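Local coordinates for pirin-like protein (Geobacillus kaustophilus, PDB 2P17), which is of unknown function but belongs to the pirin family, holds two cupin domains and binds one iron ion per subunit, at residues 19-23 with 49-53; 37-42 with 240-246; 59-65 with 112-118. All blocks are in the same frame, centred on the assembly; numbering follows the deposited sequence.

Interaction 1. Residues 19-23 with 49-53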
loop_
_atom_site.group_PDB
_atom_site.type_symbol
_atom_site.label_atom_id
_atom_site.label_comp_id
_atom_site.label_asym_id
_atom_site.label_seq_id
_atom_site.Cartn_x
_atom_site.Cartn_y
_atom_site.Cartn_z
ATOM N N SER A 19 -18.009 0.527 -15.443
ATOM C CA SER A 19 -18.829 -0.400 -16.216
ATOM C C SER A 19 -19.706 -1.184 -15.250
ATOM O O SER A 19 -19.572 -1.053 -14.035
ATOM C CB SER A 19 -17.934 -1.348 -17.026
ATOM O OG SER A 19 -17.391 -2.378 -16.211
ATOM N N PRO A 20 -20.622 -2.008 -15.782
ATOM C CA PRO A 20 -21.470 -2.833 -14.929
ATOM C C PRO A 20 -20.679 -3.813 -14.049
ATOM O O PRO A 20 -21.221 -4.337 -13.070
ATOM C CB PRO A 20 -22.323 -3.607 -15.939
ATOM C CG PRO A 20 -22.299 -2.773 -17.171
ATOM C CD PRO A 20 -20.946 -2.169 -17.209
ATOM N N ILE A 21 -19.416 -4.042 -14.388
ATOM C CA ILE A 21 -18.581 -4.997 -13.635
ATOM C C ILE A 21 -17.372 -4.347 -12.950
ATOM O O ILE A 21 -16.522 -5.049 -12.387
ATOM C CB ILE A 21 -18.131 -6.197 -14.529
ATOM C CG1 ILE A 21 -17.310 -5.731 -15.741
ATOM C CG2 ILE A 21 -19.350 -7.027 -14.957
ATOM C CD1 ILE A 21 -16.651 -6.870 -16.516
ATOM N N HIS A 22 -17.301 -3.016 -12.970
ATOM C CA HIS A 22 -16.104 -2.327 -12.484
ATOM C C HIS A 22 -16.375 -0.925 -11.959
ATOM O O HIS A 22 -16.890 -0.065 -12.672
ATOM C CB HIS A 22 -15.060 -2.278 -13.607
ATOM C CG HIS A 22 -13.742 -1.684 -13.218
ATOM N ND1 HIS A 22 -12.922 -1.051 -14.126
ATOM C CD2 HIS A 22 -13.088 -1.650 -12.033
ATOM C CE1 HIS A 22 -11.821 -0.647 -13.520
ATOM N NE2 HIS A 22 -11.901 -0.983 -12.246
ATOM N N ARG A 23 -16.047 -0.725 -10.685
ATOM C CA ARG A 23 -16.048 0.593 -10.059
ATOM C C ARG A 23 -14.623 0.884 -9.605
ATOM O O ARG A 23 -13.883 -0.031 -9.245
ATOM C CB ARG A 23 -16.987 0.630 -8.852
ATOM C CG ARG A 23 -18.446 0.393 -9.192
ATOM C CD ARG A 23 -19.347 0.641 -7.991
ATOM N NE ARG A 23 -19.547 2.070 -7.749
ATOM C CZ ARG A 23 -19.120 2.734 -6.674
ATOM N NH1 ARG A 23 -18.474 2.106 -5.701
ATOM N NH2 ARG A 23 -19.363 4.034 -6.565
ATOM N N ARG A 49 -15.053 -10.896 -12.727
ATOM C CA ARG A 49 -14.332 -11.666 -13.736
ATOM C C ARG A 49 -14.565 -11.080 -15.126
ATOM O O ARG A 49 -15.702 -10.767 -15.503
ATOM C CB ARG A 49 -14.770 -13.133 -13.702
ATOM C CG ARG A 49 -13.875 -14.079 -14.485
ATOM C CD ARG A 49 -14.151 -15.520 -14.090
ATOM N NE ARG A 49 -13.306 -16.488 -14.794
ATOM C CZ ARG A 49 -12.076 -16.839 -14.423
ATOM N NH1 ARG A 49 -11.499 -16.305 -13.347
ATOM N NH2 ARG A 49 -11.415 -17.741 -15.138
ATOM N N GLY A 50 -13.468 -10.913 -15.861
ATOM C CA GLY A 50 -13.505 -10.408 -17.235
ATOM C C GLY A 50 -13.255 -8.919 -17.389
ATOM O O GLY A 50 -13.227 -8.403 -18.510
ATOM N N THR A 51 -13.074 -8.222 -16.265
ATOM C CA THR A 51 -12.882 -6.772 -16.280
ATOM C C THR A 51 -11.627 -6.353 -17.052
ATOM O O THR A 51 -11.695 -5.503 -17.951
ATOM C CB THR A 51 -12.820 -6.192 -14.848
ATOM O OG1 THR A 51 -14.083 -6.383 -14.200
ATOM C CG2 THR A 51 -12.507 -4.706 -14.885
ATOM N N PHE A 52 -10.493 -6.941 -16.684
ATOM C CA PHE A 52 -9.211 -6.538 -17.242
ATOM C C PHE A 52 -8.700 -7.481 -18.319
ATOM O O PHE A 52 -9.025 -8.667 -18.339
ATOM C CB PHE A 52 -8.170 -6.393 -16.133
ATOM C CG PHE A 52 -8.488 -5.310 -15.153
ATOM C CD1 PHE A 52 -8.478 -3.974 -15.547
ATOM C CD2 PHE A 52 -8.802 -5.617 -13.835
ATOM C CE1 PHE A 52 -8.785 -2.962 -14.642
ATOM C CE2 PHE A 52 -9.106 -4.619 -12.933
ATOM C CZ PHE A 52 -9.093 -3.291 -13.329
ATOM N N ASP A 53 -7.904 -6.920 -19.219
ATOM C CA ASP A 53 -7.197 -7.684 -20.229
ATOM C C ASP A 53 -5.732 -7.789 -19.828
ATOM O O ASP A 53 -5.280 -7.125 -18.894
ATOM C CB ASP A 53 -7.323 -6.995 -21.587
ATOM C CG ASP A 53 -8.754 -6.989 -22.107
ATOM O OD1 ASP A 53 -9.458 -8.011 -21.953
ATOM O OD2 ASP A 53 -9.171 -5.958 -22.670
#

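Interaction 2. Residues 37-42 with 240-246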
loop_
_atom_site.group_PDB
_atom_site.type_symbol
_atom_site.label_atom_id
_atom_site.label_comp_id
_atom_site.label_asym_id
_atom_site.label_seq_id
_atom_site.Cartn_x
_atom_site.Cartn_y
_atom_site.Cartn_z
ATOM N N ASP A 37 6.629 10.441 -4.721
ATOM C CA ASP A 37 7.899 9.710 -4.870
ATOM C C ASP A 37 8.208 8.947 -3.577
ATOM O O ASP A 37 8.358 9.574 -2.529
ATOM C CB ASP A 37 8.986 10.762 -5.169
ATOM C CG ASP A 37 10.326 10.168 -5.562
ATOM O OD1 ASP A 37 10.427 8.939 -5.744
ATOM O OD2 ASP A 37 11.295 10.966 -5.671
ATOM N N PRO A 38 8.386 7.610 -3.642
ATOM C CA PRO A 38 8.550 6.747 -4.811
ATOM C C PRO A 38 7.273 6.163 -5.413
ATOM O O PRO A 38 7.353 5.327 -6.322
ATOM C CB PRO A 38 9.400 5.595 -4.252
ATOM C CG PRO A 38 8.877 5.437 -2.812
ATOM C CD PRO A 38 8.518 6.852 -2.376
ATOM N N PHE A 39 6.108 6.564 -4.912
ATOM C CA PHE A 39 4.847 6.001 -5.412
ATOM C C PHE A 39 4.353 6.761 -6.629
ATOM O O PHE A 39 4.558 7.972 -6.730
ATOM C CB PHE A 39 3.810 5.968 -4.290
ATOM C CG PHE A 39 4.326 5.307 -3.056
ATOM C CD1 PHE A 39 4.691 3.969 -3.084
ATOM C CD2 PHE A 39 4.517 6.021 -1.888
ATOM C CE1 PHE A 39 5.211 3.332 -1.954
ATOM C CE2 PHE A 39 5.023 5.387 -0.756
ATOM C CZ PHE A 39 5.368 4.040 -0.793
ATOM N N LEU A 40 3.741 6.042 -7.566
ATOM C CA LEU A 40 3.293 6.661 -8.813
ATOM C C LEU A 40 1.787 6.795 -8.880
ATOM O O LEU A 40 1.269 7.706 -9.528
ATOM C CB LEU A 40 3.822 5.880 -10.019
ATOM C CG LEU A 40 5.333 5.891 -10.190
ATOM C CD1 LEU A 40 5.742 4.809 -11.172
ATOM C CD2 LEU A 40 5.857 7.270 -10.624
ATOM N N LEU A 41 1.091 5.880 -8.214
ATOM C CA LEU A 41 -0.361 5.927 -8.129
ATOM C C LEU A 41 -0.857 4.868 -7.157
ATOM O O LEU A 41 -0.136 3.925 -6.820
ATOM C CB LEU A 41 -1.034 5.784 -9.504
ATOM C CG LEU A 41 -0.911 4.485 -10.289
ATOM C CD1 LEU A 41 -1.903 3.427 -9.807
ATOM C CD2 LEU A 41 -1.142 4.756 -11.784
ATOM N N LEU A 42 -2.083 5.055 -6.686
ATOM C CA LEU A 42 -2.755 4.040 -5.886
ATOM C C LEU A 42 -4.216 4.080 -6.289
ATOM O O LEU A 42 -4.860 5.124 -6.167
ATOM C CB LEU A 42 -2.617 4.319 -4.386
ATOM C CG LEU A 42 -3.365 3.340 -3.467
ATOM C CD1 LEU A 42 -2.914 1.884 -3.639
ATOM C CD2 LEU A 42 -3.193 3.769 -2.019
ATOM N N TYR A 240 1.693 3.112 3.904
ATOM C CA TYR A 240 2.703 2.934 2.867
ATOM C C TYR A 240 3.697 4.071 2.986
ATOM O O TYR A 240 3.296 5.229 3.003
ATOM C CB TYR A 240 2.085 3.058 1.485
ATOM C CG TYR A 240 0.987 2.094 1.105
ATOM C CD1 TYR A 240 1.279 0.933 0.389
ATOM C CD2 TYR A 240 -0.353 2.373 1.390
ATOM C CE1 TYR A 240 0.249 0.066 -0.035
ATOM C CE2 TYR A 240 -1.378 1.514 0.972
ATOM C CZ TYR A 240 -1.062 0.363 0.266
ATOM O OH TYR A 240 -2.079 -0.471 -0.153
ATOM N N ALA A 241 4.994 3.762 3.048
ATOM C CA ALA A 241 6.002 4.814 3.062
ATOM C C ALA A 241 7.247 4.282 2.410
ATOM O O ALA A 241 7.580 3.117 2.587
ATOM C CB ALA A 241 6.288 5.256 4.485
ATOM N N GLY A 242 7.935 5.110 1.638
ATOM C CA GLY A 242 9.094 4.616 0.928
ATOM C C GLY A 242 10.176 5.653 0.754
ATOM O O GLY A 242 9.953 6.848 0.955
ATOM N N GLU A 243 11.339 5.185 0.340
ATOM C CA GLU A 243 12.465 6.067 0.096
ATOM C C GLU A 243 12.319 6.708 -1.282
ATOM O O GLU A 243 12.287 5.995 -2.282
ATOM C CB GLU A 243 13.739 5.247 0.137
ATOM C CG GLU A 243 14.986 6.026 -0.177
ATOM C CD GLU A 243 16.211 5.195 0.088
ATOM O OE1 GLU A 243 16.597 4.427 -0.809
ATOM O OE2 GLU A 243 16.782 5.317 1.200
ATOM N N PRO A 244 12.219 8.051 -1.349
ATOM C CA PRO A 244 12.138 8.688 -2.672
ATOM C C PRO A 244 13.289 8.347 -3.611
ATOM O O PRO A 244 14.431 8.203 -3.166
ATOM C CB PRO A 244 12.142 10.190 -2.342
ATOM C CG PRO A 244 11.528 10.257 -0.979
ATOM C CD PRO A 244 12.118 9.047 -0.265
ATOM N N VAL A 245 12.958 8.220 -4.896
ATOM C CA VAL A 245 13.929 7.898 -5.945
ATOM C C VAL A 245 14.690 9.159 -6.337
ATOM O O VAL A 245 15.892 9.099 -6.608
ATOM C CB VAL A 245 13.237 7.243 -7.165
ATOM C CG1 VAL A 245 14.226 7.017 -8.285
ATOM C CG2 VAL A 245 12.588 5.930 -6.767
ATOM N N ASN A 246 13.999 10.300 -6.335
ATOM C CA ASN A 246 14.621 11.582 -6.657
ATOM C C ASN A 246 15.232 11.609 -8.059
ATOM O O ASN A 246 16.343 12.119 -8.267
ATOM C CB ASN A 246 15.651 11.956 -5.574
ATOM C CG ASN A 246 14.997 12.274 -4.235
ATOM O OD1 ASN A 246 14.013 13.002 -4.173
ATOM N ND2 ASN A 246 15.550 11.729 -3.161
HETATM O O HOH W 1 11.091 13.457 -5.061
#

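Interaction 3. Residues 59-65 with 112-118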
loop_
_atom_site.group_PDB
_atom_site.type_symbol
_atom_site.label_atom_id
_atom_site.label_comp_id
_atom_site.label_asym_id
_atom_site.label_seq_id
_atom_site.Cartn_x
_atom_site.Cartn_y
_atom_site.Cartn_z
ATOM N N GLY A 59 9.557 -1.047 -15.893
ATOM C CA GLY A 59 10.206 0.045 -15.175
ATOM C C GLY A 59 9.550 0.450 -13.864
ATOM O O GLY A 59 9.873 1.504 -13.306
ATOM N N ILE A 60 8.625 -0.385 -13.383
ATOM C CA ILE A 60 7.861 -0.119 -12.156
ATOM C C ILE A 60 7.673 -1.420 -11.393
ATOM O O ILE A 60 8.017 -2.497 -11.890
ATOM C CB ILE A 60 6.463 0.519 -12.442
ATOM C CG1 ILE A 60 5.517 -0.470 -13.145
ATOM C CG2 ILE A 60 6.614 1.840 -13.208
ATOM C CD1 ILE A 60 4.055 0.036 -13.197
ATOM N N GLU A 61 7.173 -1.300 -10.167
ATOM C CA GLU A 61 6.596 -2.424 -9.438
ATOM C C GLU A 61 5.123 -2.140 -9.167
ATOM O O GLU A 61 4.720 -0.985 -9.024
ATOM C CB GLU A 61 7.299 -2.656 -8.103
ATOM C CG GLU A 61 8.813 -2.763 -8.204
ATOM C CD GLU A 61 9.407 -3.186 -6.885
ATOM O OE1 GLU A 61 9.427 -2.348 -5.948
ATOM O OE2 GLU A 61 9.811 -4.351 -6.761
ATOM N N THR A 62 4.317 -3.193 -9.105
ATOM C CA THR A 62 2.935 -3.046 -8.659
ATOM C C THR A 62 2.720 -3.880 -7.411
ATOM O O THR A 62 3.285 -4.972 -7.276
ATOM C CB THR A 62 1.910 -3.449 -9.717
ATOM O OG1 THR A 62 2.028 -4.846 -9.988
ATOM C CG2 THR A 62 2.128 -2.660 -11.011
ATOM N N VAL A 63 1.923 -3.349 -6.490
ATOM C CA VAL A 63 1.663 -4.029 -5.226
ATOM C C VAL A 63 0.172 -4.048 -5.009
ATOM O O VAL A 63 -0.445 -2.980 -4.915
ATOM C CB VAL A 63 2.346 -3.315 -4.054
ATOM C CG1 VAL A 63 2.115 -4.105 -2.771
ATOM C CG2 VAL A 63 3.860 -3.192 -4.290
ATOM N N THR A 64 -0.403 -5.252 -4.938
ATOM C CA THR A 64 -1.851 -5.407 -4.785
ATOM C C THR A 64 -2.179 -5.870 -3.384
ATOM O O THR A 64 -1.544 -6.792 -2.883
ATOM C CB THR A 64 -2.403 -6.476 -5.745
ATOM O OG1 THR A 64 -1.847 -6.297 -7.052
ATOM C CG2 THR A 64 -3.926 -6.404 -5.836
ATOM N N TYR A 65 -3.141 -5.203 -2.745
ATOM C CA TYR A 65 -3.730 -5.679 -1.498
ATOM C C TYR A 65 -5.186 -6.033 -1.777
ATOM O O TYR A 65 -5.936 -5.207 -2.304
ATOM C CB TYR A 65 -3.624 -4.622 -0.381
ATOM C CG TYR A 65 -4.368 -5.017 0.890
ATOM C CD1 TYR A 65 -3.713 -5.671 1.933
ATOM C CD2 TYR A 65 -5.724 -4.744 1.034
ATOM C CE1 TYR A 65 -4.391 -6.047 3.090
ATOM C CE2 TYR A 65 -6.425 -5.119 2.191
ATOM C CZ TYR A 65 -5.753 -5.770 3.208
ATOM O OH TYR A 65 -6.455 -6.138 4.346
ATOM N N LEU A 112 -6.656 -2.792 -3.644
ATOM C CA LEU A 112 -5.878 -1.559 -3.749
ATOM C C LEU A 112 -4.620 -1.873 -4.531
ATOM O O LEU A 112 -3.883 -2.780 -4.147
ATOM C CB LEU A 112 -5.507 -1.036 -2.366
ATOM C CG LEU A 112 -6.686 -0.450 -1.600
ATOM C CD1 LEU A 112 -6.387 -0.406 -0.121
ATOM C CD2 LEU A 112 -7.024 0.949 -2.140
ATOM N N GLN A 113 -4.383 -1.143 -5.623
ATOM C CA GLN A 113 -3.248 -1.379 -6.508
ATOM C C GLN A 113 -2.291 -0.193 -6.477
ATOM O O GLN A 113 -2.637 0.886 -6.950
ATOM C CB GLN A 113 -3.742 -1.608 -7.939
ATOM C CG GLN A 113 -2.651 -1.926 -8.936
ATOM C CD GLN A 113 -2.283 -3.392 -8.932
ATOM O OE1 GLN A 113 -2.417 -4.078 -7.920
ATOM N NE2 GLN A 113 -1.820 -3.883 -10.066
ATOM N N LEU A 114 -1.098 -0.417 -5.931
ATOM C CA LEU A 114 -0.068 0.612 -5.798
ATOM C C LEU A 114 0.995 0.434 -6.874
ATOM O O LEU A 114 1.373 -0.696 -7.182
ATOM C CB LEU A 114 0.580 0.468 -4.417
ATOM C CG LEU A 114 1.725 1.402 -4.066
ATOM C CD1 LEU A 114 1.170 2.756 -3.621
ATOM C CD2 LEU A 114 2.591 0.784 -2.971
ATOM N N TRP A 115 1.449 1.539 -7.461
ATOM C CA TRP A 115 2.627 1.501 -8.334
ATOM C C TRP A 115 3.788 2.153 -7.639
ATOM O O TRP A 115 3.662 3.240 -7.060
ATOM C CB TRP A 115 2.376 2.254 -9.635
ATOM C CG TRP A 115 1.438 1.594 -10.596
ATOM C CD1 TRP A 115 0.619 0.524 -10.357
ATOM C CD2 TRP A 115 1.200 1.994 -11.948
ATOM N NE1 TRP A 115 -0.104 0.221 -11.493
ATOM C CE2 TRP A 115 0.234 1.111 -12.482
ATOM C CE3 TRP A 115 1.725 3.007 -12.767
ATOM C CZ2 TRP A 115 -0.228 1.215 -13.807
ATOM C CZ3 TRP A 115 1.258 3.114 -14.084
ATOM C CH2 TRP A 115 0.295 2.218 -14.583
ATOM N N VAL A 116 4.931 1.477 -7.706
ATOM C CA VAL A 116 6.168 1.996 -7.123
ATOM C C VAL A 116 7.160 2.206 -8.255
ATOM O O VAL A 116 7.340 1.327 -9.100
ATOM C CB VAL A 116 6.765 1.010 -6.109
ATOM C CG1 VAL A 116 7.948 1.646 -5.371
ATOM C CG2 VAL A 116 5.719 0.528 -5.105
ATOM N N ASN A 117 7.799 3.368 -8.299
ATOM C CA ASN A 117 8.790 3.615 -9.342
ATOM C C ASN A 117 10.044 2.787 -9.099
ATOM O O ASN A 117 10.396 2.501 -7.955
ATOM C CB ASN A 117 9.151 5.096 -9.370
ATOM C CG ASN A 117 9.764 5.522 -10.684
ATOM O OD1 ASN A 117 9.705 4.799 -11.679
ATOM N ND2 ASN A 117 10.341 6.728 -10.698
ATOM N N LEU A 118 10.701 2.391 -10.186
ATOM C CA LEU A 118 12.052 1.840 -10.107
ATOM C C LEU A 118 13.045 2.931 -10.488
ATOM O O LEU A 118 12.830 3.645 -11.478
ATOM C CB LEU A 118 12.234 0.640 -11.040
ATOM C CG LEU A 118 11.515 -0.673 -10.679
ATOM C CD1 LEU A 118 11.595 -1.683 -11.806
ATOM C CD2 LEU A 118 12.114 -1.275 -9.431
HETATM O O HOH W 2 11.121 -0.170 -6.476
#

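Interaction 1. Residues 19-23 with 49-53
Thr51 and Phe52 meet the imidazole of His22 in two different ways, and this aromatic group is the focus of the contact. Thr51 sends CG2 over one face of the imidazole, a CH-pi contact 4.0 Å from the ring centroid and 27° off its normal. The same methyl lies over the centre of the Phe52 ring, so one carbon serves two aromatic groups. Phe52 itself presents its edge to the face of His22 in a T-shaped pair, with centroids 5.1 Å apart and planes at 72°.

The packing continues at Ile21, where Ile21 and Thr51 run past one another head to tail. With CG1 lodged between the backbone N and the carbonyl carbon (chi1 60°), Ile21 brings CD1 to 3.5 Å from Thr51 OG1 and to 4.1 Å from Gly50 C. Gly50 takes a positive phi at which a CB would press against the carbonyl oxygen of Arg49.

Hydrogen bonds lie within or beside the segments and do not cross between them. Ser19 OG accepts from Ile21 N at 3.2 Å, an ST turn within the type I beta turn that leads into strand 22-26. Thr51 OG1 is bonded to Glu48 O, and His22 NE2 to Asp45 OD1, which ties the imidazole to strand 39-47. With His22 changed, an alanine here would probably leave Asp45 without its imidazole mate and the Thr51 methyl and Phe52 edge without the ring they rest against.

The Phe52 side chain lies about 7 Å from the iron (nearest atoms) and close to His55 and Glu101, both predicted ligands. The chemistry implies a surface loop held to its neighbour by aromatic and methyl packing, with the polar ends of Thr51 and His22 anchored to Glu48 and Asp45 rather than across the contact.

Interaction 2. Residues 37-42 with 240-246
The Phe39 ring stands with its edge against the backbone of strand 240-242: Ala241 CA lies in the ring plane, and CZ comes within 3.7 Å of Ala241 C. One face of this ring is covered by its own neighbour Pro38, whose CG sits 4.2 Å above the centre. Tyr240, the other ring of the contact, is met obliquely at CE2 by Leu42 CD2, 4.2 Å away, the leucine lying across the tyrosine. Beyond the segments, Phe191 meets the Tyr240 ring.

These side chains fill the space between two sheets rather than between paired strands. The axes of strands 39-42 and 240-242 run nearly antiparallel, at 166°, but stay 9.9 Å apart, a spacing that suits face-to-face sheet packing. One strand belongs to the N-terminal pirin domain and the other to the C-terminal cupin domain, so the packing joins the two cupin halves. Gly242 has no side chain here, and a CB on it would run into Pro38 CG.

Where strand 240-242 ends and strand 39-42 has yet to begin, apolar packing gives way to hydrogen bonds from two successive amides to the Asp37 carboxylate. Asp37, next to a cis peptide bond leading into Pro38, swings its CG anti to the backbone N (chi1 -171°) to receive them. Val245 N donates at 2.8 Å, nearly straight, on the syn side of Asp37 OD1 but 32° out of the carboxylate plane, while Asn246 N reaches the syn lone pair of Asp37 OD2 at 2.9 Å. A water also donates to Asp37 OD2, at 2.6 Å, and bridges to Asn246 OD1. Pro244 CB lies 3.5 Å from Asp37 OD2, and Pro38 CB rests near Val245 CG2.

Interaction 3. Residues 59-65 with 112-118
Gly59 O is gripped by two donors: a weak bond from Leu118 N, 3.3 Å away, and the ammonium group of Lys123. That lysine also bonds Asn117 OD1 and Leu118 O, pinning the end of the ladder where strand 60-65 begins and strand 112-117 finishes.

From there the strands run antiparallel, with axes at 158°, from Ile60 opposite Asn117 to Tyr65 opposite Leu112. Each hydrogen-bonded pair is closed by two backbone bonds; in the Glu61 and Val116 pair, Glu61 N to Val116 O is 2.8 Å and almost straight at 173°. Glu61 is steadied further on, where a water donates to its OE1 at 2.8 Å and to Asn117 O, and Thr92 bonds OE2.

Thr62, Thr64, Gln113 and Trp115 share one face of this sheet. Over the indole Ile60 CD1 makes a CH-pi contact, 3.9 Å from the centroid of the six-membered ring. Ile60 CG1 stands between the backbone N and the carbonyl carbon (chi1 68°), which carries CD1 to that face. Thr62 lies alongside, with CG2 3.6 Å from Trp115 CD1. Thr64 OG1 and Gln113 OE1 are modelled so close that the detail of their contact is doubtful. His57, an iron ligand, meets the Trp115 ring, and the Gln113 side chain comes within about 5 Å of the iron (nearest atoms).

The reverse face carries Val63, Leu112, Leu114 and Val116 with Glu61 and Tyr65, whose hydroxyl bonds Glu171; Val63 CG2 and Val116 CG2 are 4.2 Å apart. Tyr65, Leu112 and Leu114 pack on strand 235-242. The chemistry is thus two-sided: a partly polar face with an indole against the iron ligand His57, a largely apolar one toward the second cupin domain, and backbone bonds between.

Interactions 2 and 3 are buried and touch, their centres about 10 Å apart, whereas interaction 1 is a surface contact whose centre is about 20 Å from that of interaction 3. Strand 39-47 is the common element: it pairs with strand 109-117 of interaction 3, through Pro38 O to Asn117 N and Leu40 N to Trp115 O, and with strand 22-26 of interaction 1. Interaction 3 is a backbone ladder within one sheet, interaction 2 packs the two cupin halves together and adds hydrogen bonds from two backbone amides to one carboxylate, and interaction 1 relies on rings and methyls with no crossing hydrogen bond. Interactions 1 and 3 approach the iron; interaction 2 lies away from it.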